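Local structure of pyridoxine 4-oxidase (Mesorhizobium loti, 4HA6) at residues 58-63 / 382-387. The protein oxidises the 4-hydroxymethyl group of pyridoxine to the aldehyde pyridoxal, using molecular oxygen and a bound FAD, as a member of the GMC oxidoreductase family. Sequence-based numbering, arbitrary orientation.
With FAD (flavin-adenine dinucleotide), chain B.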
loop_
_atom_site.group_PDB
_atom_site.type_symbol
_atom_site.label_atom_id
_atom_site.label_comp_id
_atom_site.label_asym_id
_atom_site.label_seq_id
_atom_site.Cartn_x
_atom_site.Cartn_y
_atom_site.Cartn_z
ATOM N N TRP A 58 5.534 -5.776 -12.014
ATOM C CA TRP A 58 4.468 -5.757 -13.022
ATOM C C TRP A 58 4.537 -4.513 -13.915
ATOM O O TRP A 58 4.298 -4.591 -15.128
ATOM C CB TRP A 58 3.085 -5.837 -12.361
ATOM C CG TRP A 58 2.756 -7.162 -11.709
ATOM C CD1 TRP A 58 3.054 -7.543 -10.425
ATOM C CD2 TRP A 58 2.052 -8.272 -12.303
ATOM N NE1 TRP A 58 2.581 -8.821 -10.189
ATOM C CE2 TRP A 58 1.971 -9.292 -11.328
ATOM C CE3 TRP A 58 1.489 -8.502 -13.565
ATOM C CZ2 TRP A 58 1.353 -10.523 -11.578
ATOM C CZ3 TRP A 58 0.872 -9.720 -13.811
ATOM C CH2 TRP A 58 0.810 -10.718 -12.822
ATOM N N ASP A 59 4.859 -3.372 -13.305
ATOM C CA ASP A 59 5.032 -2.113 -14.035
ATOM C C ASP A 59 3.807 -1.703 -14.876
ATOM O O ASP A 59 3.897 -1.587 -16.092
ATOM C CB ASP A 59 6.297 -2.183 -14.903
ATOM C CG ASP A 59 6.732 -0.828 -15.405
ATOM O OD1 ASP A 59 6.477 0.174 -14.708
ATOM O OD2 ASP A 59 7.333 -0.762 -16.495
ATOM N N TYR A 60 2.668 -1.481 -14.220
ATOM C CA TYR A 60 1.447 -1.052 -14.906
ATOM C C TYR A 60 1.571 0.401 -15.327
ATOM O O TYR A 60 2.324 1.162 -14.723
ATOM C CB TYR A 60 0.231 -1.165 -13.978
ATOM C CG TYR A 60 -0.008 -2.541 -13.428
ATOM C CD1 TYR A 60 -0.755 -3.476 -14.149
ATOM C CD2 TYR A 60 0.493 -2.911 -12.180
ATOM C CE1 TYR A 60 -0.982 -4.750 -13.649
ATOM C CE2 TYR A 60 0.255 -4.183 -11.666
ATOM C CZ TYR A 60 -0.479 -5.095 -12.408
ATOM O OH TYR A 60 -0.714 -6.367 -11.926
ATOM N N ARG A 61 0.808 0.795 -16.340
ATOM C CA ARG A 61 0.809 2.175 -16.798
ATOM C C ARG A 61 -0.626 2.714 -16.722
ATOM O O ARG A 61 -1.540 2.126 -17.300
ATOM C CB ARG A 61 1.350 2.230 -18.230
ATOM C CG ARG A 61 1.553 3.628 -18.760
ATOM C CD ARG A 61 1.758 3.606 -20.257
ATOM N NE ARG A 61 1.523 4.915 -20.867
ATOM C CZ ARG A 61 0.322 5.381 -21.211
ATOM N NH1 ARG A 61 -0.773 4.651 -20.998
ATOM N NH2 ARG A 61 0.212 6.584 -21.768
ATOM N N THR A 62 -0.849 3.807 -15.990
ATOM C CA THR A 62 -2.215 4.339 -15.897
ATOM C C THR A 62 -2.580 5.099 -17.166
ATOM O O THR A 62 -1.691 5.493 -17.935
ATOM C CB THR A 62 -2.373 5.332 -14.748
ATOM O OG1 THR A 62 -1.957 6.622 -15.192
ATOM C CG2 THR A 62 -1.556 4.905 -13.497
ATOM N N GLU A 63 -3.876 5.319 -17.388
ATOM C CA GLU A 63 -4.303 6.298 -18.390
ATOM C C GLU A 63 -3.687 7.674 -18.112
ATOM O O GLU A 63 -3.297 7.969 -16.979
ATOM C CB GLU A 63 -5.820 6.435 -18.382
ATOM C CG GLU A 63 -6.570 5.138 -18.742
ATOM C CD GLU A 63 -6.184 4.607 -20.111
ATOM O OE1 GLU A 63 -5.409 3.619 -20.180
ATOM O OE2 GLU A 63 -6.654 5.182 -21.114
ATOM N N LEU A 382 -4.428 -3.759 -18.261
ATOM C CA LEU A 382 -5.524 -3.172 -17.510
ATOM C C LEU A 382 -5.686 -1.710 -17.874
ATOM O O LEU A 382 -4.706 -1.027 -18.192
ATOM C CB LEU A 382 -5.302 -3.314 -16.002
ATOM C CG LEU A 382 -5.336 -4.723 -15.413
ATOM C CD1 LEU A 382 -4.914 -4.721 -13.945
ATOM C CD2 LEU A 382 -6.708 -5.385 -15.575
ATOM N N ILE A 383 -6.935 -1.247 -17.837
ATOM C CA ILE A 383 -7.249 0.167 -18.014
ATOM C C ILE A 383 -7.433 0.783 -16.625
ATOM O O ILE A 383 -8.443 0.542 -15.957
ATOM C CB ILE A 383 -8.512 0.350 -18.851
ATOM C CG1 ILE A 383 -8.402 -0.459 -20.157
ATOM C CG2 ILE A 383 -8.782 1.843 -19.118
ATOM C CD1 ILE A 383 -9.544 -0.211 -21.122
ATOM N N ILE A 384 -6.431 1.548 -16.194
ATOM C CA ILE A 384 -6.342 2.055 -14.828
ATOM C C ILE A 384 -6.463 3.575 -14.831
ATOM O O ILE A 384 -5.582 4.281 -15.351
ATOM C CB ILE A 384 -4.991 1.672 -14.186
ATOM C CG1 ILE A 384 -4.830 0.153 -14.128
ATOM C CG2 ILE A 384 -4.848 2.294 -12.789
ATOM C CD1 ILE A 384 -3.368 -0.297 -14.005
ATOM N N ASP A 385 -7.559 4.078 -14.265
ATOM C CA ASP A 385 -7.755 5.520 -14.158
ATOM C C ASP A 385 -7.882 5.903 -12.698
ATOM O O ASP A 385 -8.979 5.873 -12.162
ATOM C CB ASP A 385 -9.020 5.956 -14.910
ATOM C CG ASP A 385 -9.375 7.423 -14.665
ATOM O OD1 ASP A 385 -10.554 7.800 -14.856
ATOM O OD2 ASP A 385 -8.478 8.204 -14.272
ATOM N N PRO A 386 -6.760 6.287 -12.053
ATOM C CA PRO A 386 -6.810 6.641 -10.637
ATOM C C PRO A 386 -7.593 7.935 -10.375
ATOM O O PRO A 386 -7.862 8.203 -9.208
ATOM C CB PRO A 386 -5.328 6.830 -10.260
ATOM C CG PRO A 386 -4.620 7.070 -11.571
ATOM C CD PRO A 386 -5.384 6.277 -12.580
ATOM N N ALA A 387 -7.936 8.700 -11.419
ATOM C CA ALA A 387 -8.653 9.984 -11.272
ATOM C C ALA A 387 -7.930 10.936 -10.326
ATOM O O ALA A 387 -8.551 11.578 -9.472
ATOM C CB ALA A 387 -10.092 9.764 -10.802
HETATM P PA FAD B . 0.625 -7.624 -3.141
HETATM O O1A FAD B . 1.574 -7.643 -1.950
HETATM O O2A FAD B . 0.951 -6.734 -4.307
HETATM O O5B FAD B . 0.483 -9.153 -3.650
HETATM C C5B FAD B . -0.124 -9.543 -4.878
HETATM C C4B FAD B . 0.534 -10.866 -5.246
HETATM O O4B FAD B . -0.327 -11.686 -6.042
HETATM C C3B FAD B . 1.796 -10.632 -6.065
HETATM O O3B FAD B . 2.809 -11.487 -5.509
HETATM C C2B FAD B . 1.424 -11.056 -7.484
HETATM O O2B FAD B . 2.561 -11.575 -8.197
HETATM C C1B FAD B . 0.352 -12.114 -7.239
HETATM N N9A FAD B . -0.677 -12.240 -8.313
HETATM C C8A FAD B . -1.306 -11.232 -8.955
HETATM N N7A FAD B . -2.199 -11.726 -9.856
HETATM C C5A FAD B . -2.156 -13.078 -9.797
HETATM C C6A FAD B . -2.846 -14.206 -10.477
HETATM N N6A FAD B . -3.803 -13.980 -11.432
HETATM N N1A FAD B . -2.497 -15.472 -10.109
HETATM C C2A FAD B . -1.567 -15.710 -9.161
HETATM N N3A FAD B . -0.912 -14.723 -8.508
HETATM C C4A FAD B . -1.155 -13.408 -8.774
HETATM N N1 FAD B . 3.380 0.129 2.036
HETATM C C2 FAD B . 3.747 0.524 3.269
HETATM O O2 FAD B . 2.928 0.391 4.205
HETATM N N3 FAD B . 4.946 1.080 3.525
HETATM C C4 FAD B . 5.872 1.262 2.567
HETATM O O4 FAD B . 6.984 1.796 2.819
HETATM C C4X FAD B . 5.542 0.851 1.183
HETATM N N5 FAD B . 6.404 1.012 0.159
HETATM C C5X FAD B . 6.082 0.609 -1.096
HETATM C C6 FAD B . 6.985 0.771 -2.144
HETATM C C7 FAD B . 6.657 0.350 -3.430
HETATM C C7M FAD B . 7.648 0.530 -4.553
HETATM C C8 FAD B . 5.333 -0.280 -3.688
HETATM C C8M FAD B . 4.980 -0.728 -5.081
HETATM C C9 FAD B . 4.422 -0.450 -2.647
HETATM C C9A FAD B . 4.757 -0.018 -1.363
HETATM N N10 FAD B . 3.845 -0.179 -0.305
HETATM C C10 FAD B . 4.211 0.249 0.979
HETATM C "C1'" FAD B . 2.529 -0.782 -0.550
HETATM C "C2'" FAD B . 2.425 -2.209 -0.036
HETATM O "O2'" FAD B . 3.590 -2.958 -0.418
HETATM C "C3'" FAD B . 1.167 -2.816 -0.660
HETATM O "O3'" FAD B . 0.062 -1.934 -0.401
HETATM C "C4'" FAD B . 0.876 -4.197 -0.099
HETATM O "O4'" FAD B . 2.032 -5.023 -0.326
HETATM C "C5'" FAD B . -0.372 -4.812 -0.742
HETATM O "O5'" FAD B . -0.340 -6.219 -0.516
HETATM P P FAD B . -1.444 -7.156 -1.201
HETATM O O1P FAD B . -1.463 -8.525 -0.533
HETATM O O2P FAD B . -2.740 -6.385 -1.345
HETATM O O3P FAD B . -0.879 -7.293 -2.695
HETATM O O HOH W 1 -4.233 1.915 -17.977
#
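L382 opens the contact by laying its CD1 alongside the phenol of Y60, 3.9 Å from CE1, the two side chains pointing the same way. A water lies between the backbones here: it accepts from I384 N, 2.9 Å from the water oxygen, and sits within hydrogen-bonding distance of L382 O and R61 O. I383 offers its CG2 branch, anti to the backbone N, to the carboxyl end of E63, with CG2 3.9 Å from E63 CD. That end is brought back over I383 by a bend at chi2 (-58°), and its charge is met by a salt bridge from OE1 to R381. The directional evidence centres on I384. E63 N donates to I384 O at 2.9 Å, in the carbonyl plane and fairly straight (N-H...O 158°), the only direct hydrogen bond between the segments. The extended CG1-CD1 arm of I384 crosses Y60 at about a right angle, CD1 lying 3.7 Å from Y60 CB. D385 turns OD2 back to accept from the amide of A387, an Asx turn that ends the strand. P386 sets its ring carbon CD 3.8 Å from T62 CB. Upstream, the FAD-binding residue W58 makes a weak bond, in the indole plane, from NE1 to O2B, a ribose hydroxyl of the adenosine half, at 3.4 Å. Y60 OH, hydrogen-bonded to E255, lies over one indole face, so the contact sits just behind this cofactor-pocket residue. The touching parts, 60 to 63 and 382 to 386, run 62° apart end to end. Strand 60-61 pairs antiparallel with 74-75, and 383-385 with 370-372; one direct bond and a water do not make them a continuous pair. W75 borders T62, I384 and P386, and helix 252-262 packs L254 against Y60 and I384 and A258 against L382.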